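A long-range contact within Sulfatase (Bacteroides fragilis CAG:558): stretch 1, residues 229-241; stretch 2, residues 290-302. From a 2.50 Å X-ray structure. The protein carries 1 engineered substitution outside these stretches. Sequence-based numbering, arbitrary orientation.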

# COMPACT_ATOMS: atom_id res chain seq x y z
N THR A 229 1.91 -27.98 -1.76
CA THR A 229 2.11 -26.90 -2.72
C THR A 229 3.54 -26.35 -2.57
O THR A 229 3.87 -25.72 -1.56
CB THR A 229 1.07 -25.79 -2.53
OG1 THR A 229 -0.25 -26.34 -2.56
CG2 THR A 229 1.20 -24.74 -3.63
N PHE A 230 4.39 -26.64 -3.56
CA PHE A 230 5.70 -26.01 -3.70
C PHE A 230 5.54 -24.48 -3.81
O PHE A 230 4.59 -23.98 -4.41
CB PHE A 230 6.40 -26.56 -4.95
CG PHE A 230 7.90 -26.66 -4.83
CD1 PHE A 230 8.48 -27.60 -4.00
CD2 PHE A 230 8.72 -25.81 -5.56
CE1 PHE A 230 9.86 -27.70 -3.88
CE2 PHE A 230 10.09 -25.90 -5.44
CZ PHE A 230 10.66 -26.85 -4.60
N VAL A 231 6.50 -23.74 -3.23
CA VAL A 231 6.27 -22.30 -3.01
C VAL A 231 6.13 -21.55 -4.34
O VAL A 231 5.33 -20.62 -4.45
CB VAL A 231 7.36 -21.68 -2.11
CG1 VAL A 231 8.68 -21.54 -2.84
CG2 VAL A 231 6.90 -20.31 -1.62
N SER A 232 6.90 -21.95 -5.36
CA SER A 232 6.76 -21.36 -6.69
C SER A 232 5.37 -21.57 -7.25
O SER A 232 4.89 -20.74 -8.03
CB SER A 232 7.80 -21.95 -7.65
OG SER A 232 9.06 -22.07 -7.02
N GLU A 233 4.73 -22.69 -6.90
CA GLU A 233 3.34 -22.93 -7.31
C GLU A 233 2.40 -22.01 -6.53
O GLU A 233 1.52 -21.36 -7.12
CB GLU A 233 2.97 -24.40 -7.09
CG GLU A 233 1.57 -24.82 -7.58
CD GLU A 233 1.33 -24.54 -9.07
OE1 GLU A 233 2.29 -24.60 -9.88
OE2 GLU A 233 0.18 -24.23 -9.44
N ALA A 234 2.59 -21.93 -5.21
CA ALA A 234 1.78 -21.04 -4.39
C ALA A 234 1.87 -19.60 -4.88
O ALA A 234 0.85 -18.90 -4.97
CB ALA A 234 2.23 -21.11 -2.92
N LEU A 235 3.08 -19.15 -5.22
CA LEU A 235 3.24 -17.79 -5.69
C LEU A 235 2.48 -17.57 -6.99
O LEU A 235 1.84 -16.52 -7.17
CB LEU A 235 4.73 -17.47 -5.87
CG LEU A 235 5.56 -17.40 -4.59
CD1 LEU A 235 7.02 -17.03 -4.87
CD2 LEU A 235 4.91 -16.41 -3.62
N THR A 236 2.53 -18.55 -7.90
CA THR A 236 1.81 -18.42 -9.16
C THR A 236 0.30 -18.37 -8.96
O THR A 236 -0.39 -17.56 -9.60
CB THR A 236 2.19 -19.58 -10.09
OG1 THR A 236 3.62 -19.70 -10.13
CG2 THR A 236 1.67 -19.31 -11.49
N LEU A 237 -0.25 -19.20 -8.07
CA LEU A 237 -1.69 -19.20 -7.88
C LEU A 237 -2.17 -17.89 -7.25
O LEU A 237 -3.24 -17.39 -7.61
CB LEU A 237 -2.13 -20.39 -7.04
CG LEU A 237 -1.85 -21.73 -7.72
CD1 LEU A 237 -1.79 -22.83 -6.66
CD2 LEU A 237 -2.91 -22.03 -8.79
N GLU A 238 -1.40 -17.32 -6.31
CA GLU A 238 -1.80 -16.03 -5.75
C GLU A 238 -1.60 -14.90 -6.74
O GLU A 238 -2.37 -13.94 -6.76
CB GLU A 238 -1.05 -15.75 -4.45
CG GLU A 238 -1.34 -16.77 -3.37
CD GLU A 238 -2.80 -16.71 -2.87
OE1 GLU A 238 -3.23 -15.64 -2.37
OE2 GLU A 238 -3.50 -17.75 -2.98
N ALA A 239 -0.57 -14.99 -7.58
CA ALA A 239 -0.43 -14.01 -8.66
C ALA A 239 -1.61 -14.09 -9.61
O ALA A 239 -2.12 -13.06 -10.08
CB ALA A 239 0.88 -14.23 -9.41
N ILE A 240 -2.08 -15.30 -9.91
CA ILE A 240 -3.20 -15.41 -10.83
C ILE A 240 -4.45 -14.75 -10.23
O ILE A 240 -5.16 -14.02 -10.92
CB ILE A 240 -3.43 -16.88 -11.22
CG1 ILE A 240 -2.28 -17.33 -12.15
CG2 ILE A 240 -4.78 -17.05 -11.90
CD1 ILE A 240 -2.52 -18.64 -12.88
N LYS A 241 -4.70 -14.94 -8.92
CA LYS A 241 -5.85 -14.25 -8.35
C LYS A 241 -5.65 -12.75 -8.27
O LYS A 241 -6.63 -12.01 -8.37
CB LYS A 241 -6.22 -14.78 -6.95
CG LYS A 241 -6.20 -16.28 -6.79
CD LYS A 241 -6.07 -16.64 -5.31
CE LYS A 241 -6.44 -18.10 -5.03
NZ LYS A 241 -6.13 -18.44 -3.60
N ALA A 290 15.00 -29.32 -11.26
CA ALA A 290 13.60 -29.30 -10.88
C ALA A 290 13.18 -27.90 -10.42
O ALA A 290 12.05 -27.46 -10.72
CB ALA A 290 13.33 -30.35 -9.82
N LEU A 291 14.06 -27.18 -9.72
CA LEU A 291 13.76 -25.78 -9.39
C LEU A 291 13.61 -24.95 -10.65
O LEU A 291 12.69 -24.12 -10.75
CB LEU A 291 14.86 -25.19 -8.51
CG LEU A 291 14.93 -25.65 -7.07
CD1 LEU A 291 15.76 -24.68 -6.19
CD2 LEU A 291 13.52 -25.84 -6.54
N ILE A 292 14.50 -25.17 -11.63
CA ILE A 292 14.47 -24.42 -12.88
C ILE A 292 13.16 -24.67 -13.61
O ILE A 292 12.55 -23.74 -14.16
CB ILE A 292 15.69 -24.78 -13.74
CG1 ILE A 292 16.96 -24.11 -13.19
CG2 ILE A 292 15.46 -24.44 -15.20
CD1 ILE A 292 18.25 -24.72 -13.69
N GLU A 293 12.68 -25.91 -13.60
CA GLU A 293 11.49 -26.23 -14.37
C GLU A 293 10.22 -25.72 -13.71
O GLU A 293 9.28 -25.33 -14.40
CB GLU A 293 11.39 -27.74 -14.61
CG GLU A 293 10.45 -28.07 -15.79
CD GLU A 293 10.11 -29.56 -15.95
OE1 GLU A 293 10.87 -30.42 -15.46
OE2 GLU A 293 9.07 -29.84 -16.59
N GLY A 294 10.19 -25.69 -12.38
CA GLY A 294 9.02 -25.16 -11.69
C GLY A 294 8.92 -23.65 -11.83
O GLY A 294 7.82 -23.10 -11.91
N MET A 295 10.07 -22.97 -11.86
CA MET A 295 10.08 -21.57 -12.25
C MET A 295 9.45 -21.41 -13.63
O MET A 295 8.58 -20.56 -13.84
CB MET A 295 11.51 -21.02 -12.24
CG MET A 295 11.65 -19.62 -12.83
SD MET A 295 11.90 -19.62 -14.62
CE MET A 295 13.50 -20.41 -14.75
N ASP A 296 9.89 -22.23 -14.59
CA ASP A 296 9.39 -22.13 -15.95
C ASP A 296 7.91 -22.48 -16.04
O ASP A 296 7.19 -21.93 -16.90
CB ASP A 296 10.22 -23.03 -16.87
CG ASP A 296 9.86 -22.85 -18.34
OD1 ASP A 296 10.42 -21.92 -18.99
OD2 ASP A 296 9.04 -23.63 -18.86
N LYS A 297 7.42 -23.39 -15.19
CA LYS A 297 5.99 -23.68 -15.16
C LYS A 297 5.20 -22.46 -14.74
O LYS A 297 4.12 -22.19 -15.27
CB LYS A 297 5.70 -24.85 -14.22
CG LYS A 297 4.22 -25.15 -14.04
CD LYS A 297 4.00 -26.17 -12.92
CE LYS A 297 2.52 -26.55 -12.75
NZ LYS A 297 1.64 -25.40 -12.42
N SER A 298 5.74 -21.71 -13.78
CA SER A 298 5.11 -20.46 -13.37
C SER A 298 5.02 -19.48 -14.55
O SER A 298 3.96 -18.87 -14.77
CB SER A 298 5.88 -19.86 -12.19
OG SER A 298 5.42 -18.57 -11.85
N LEU A 299 6.11 -19.33 -15.31
CA LEU A 299 6.10 -18.44 -16.47
C LEU A 299 5.03 -18.87 -17.46
O LEU A 299 4.25 -18.04 -17.96
CB LEU A 299 7.46 -18.42 -17.14
CG LEU A 299 7.58 -17.57 -18.42
CD1 LEU A 299 7.62 -16.07 -18.11
CD2 LEU A 299 8.78 -17.97 -19.22
N GLY A 300 4.97 -20.17 -17.76
CA GLY A 300 3.93 -20.67 -18.63
C GLY A 300 2.53 -20.38 -18.10
O GLY A 300 1.64 -20.02 -18.86
N ASP A 301 2.34 -20.53 -16.78
CA ASP A 301 1.00 -20.37 -16.21
C ASP A 301 0.51 -18.94 -16.34
O ASP A 301 -0.68 -18.71 -16.63
CB ASP A 301 0.99 -20.80 -14.74
CG ASP A 301 1.17 -22.31 -14.55
OD1 ASP A 301 0.92 -23.08 -15.50
OD2 ASP A 301 1.55 -22.72 -13.43
N LEU A 302 1.38 -17.95 -16.11
CA LEU A 302 1.01 -16.57 -16.36
C LEU A 302 0.80 -16.31 -17.85
O LEU A 302 -0.13 -15.58 -18.24
CB LEU A 302 2.07 -15.63 -15.78
CG LEU A 302 2.31 -15.79 -14.29
CD1 LEU A 302 3.53 -14.98 -13.80
CD2 LEU A 302 1.04 -15.40 -13.51
O HOH W 1 10.73 -23.72 -8.39
O HOH W 2 5.66 -23.96 -10.30
O HOH W 3 3.45 -22.68 -11.28
O HOH W 4 -0.12 -22.26 -11.63

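The strongest polar link between the two stretches is a salt bridge. Lys 297 NZ donates a hydrogen bond to Glu 233 OE1 at 2.7 Å. Neither side chain starts out aimed at the other helix, since both CA-to-CB bonds point sideways. Their length lets the charged ends close the gap. Lys 297 is extended through chi3 and turns at chi4 (-60°). Lys 297 NZ also bonds Asp 301 OD2 at 2.9 Å, one helical turn along its own stretch. The lysine therefore sits between two carboxylates. This matters because Glu 233 OE1 and Asp 301 OD2 lie only 4.1 Å apart, and the positive charge offsets their repulsion.

Water reinforces this cluster. Water 4 donates to Glu 233 OE2 at 3.0 Å and to Asp 301 OD2 at 2.5 Å, so it joins the two acids. Water 3 lies close by and donates to Thr 236 OG1 at 3.2 Å.

The second direct polar contact is buried. Thr 236 OG1 and Ser 298 OG lie 2.7 Å apart, close enough for a hydrogen bond, though whether the serine proton is used here is open. Both residues point toward the opposite helix, and their CA atoms are 5.7 Å apart. Small hydroxyl side chains suit such a close approach. Thr 236 OG1 also donates to the backbone oxygen Ser 232 O at 2.7 Å, in the preceding turn of its own helix. Nearer the start of stretch 1, water 1 bridges the helices. It is hydrogen-bonded to Ser 232 OG at 2.7 Å and donates to Leu 291 O at 3.1 Å.

The helices run nearly parallel, with an angle of 10° and a closest axis approach of 9.3 Å. Small residues line part of the seam. Gly 294 has no side chain, and Ser 232 CB comes to 4.4 Å from Gly 294 O.

Apolar contacts lie toward both ends. Phe 230, at the N-cap position, points toward stretch 2. Phe 230 CZ meets Leu 291 CD2 at 3.6 Å, with the methyl at the ring edge. At the other end, Leu 302 CD2 packs 4.1 Å from Ile 240 CG1 and 4.3 Å from Ala 239 CB. The CA-to-CB bond of Ala 239 points toward stretch 2, while Ile 240 and Leu 302 start sideways and bring their ends nearer. Thr 236 uses its methyl here too: Thr 236 CG2 lies 3.6 Å from Asp 301 CB. Thr 236 thus serves both the polar and the apolar parts of the contact. The two stretches bury 427 Å² in total, both sides summed.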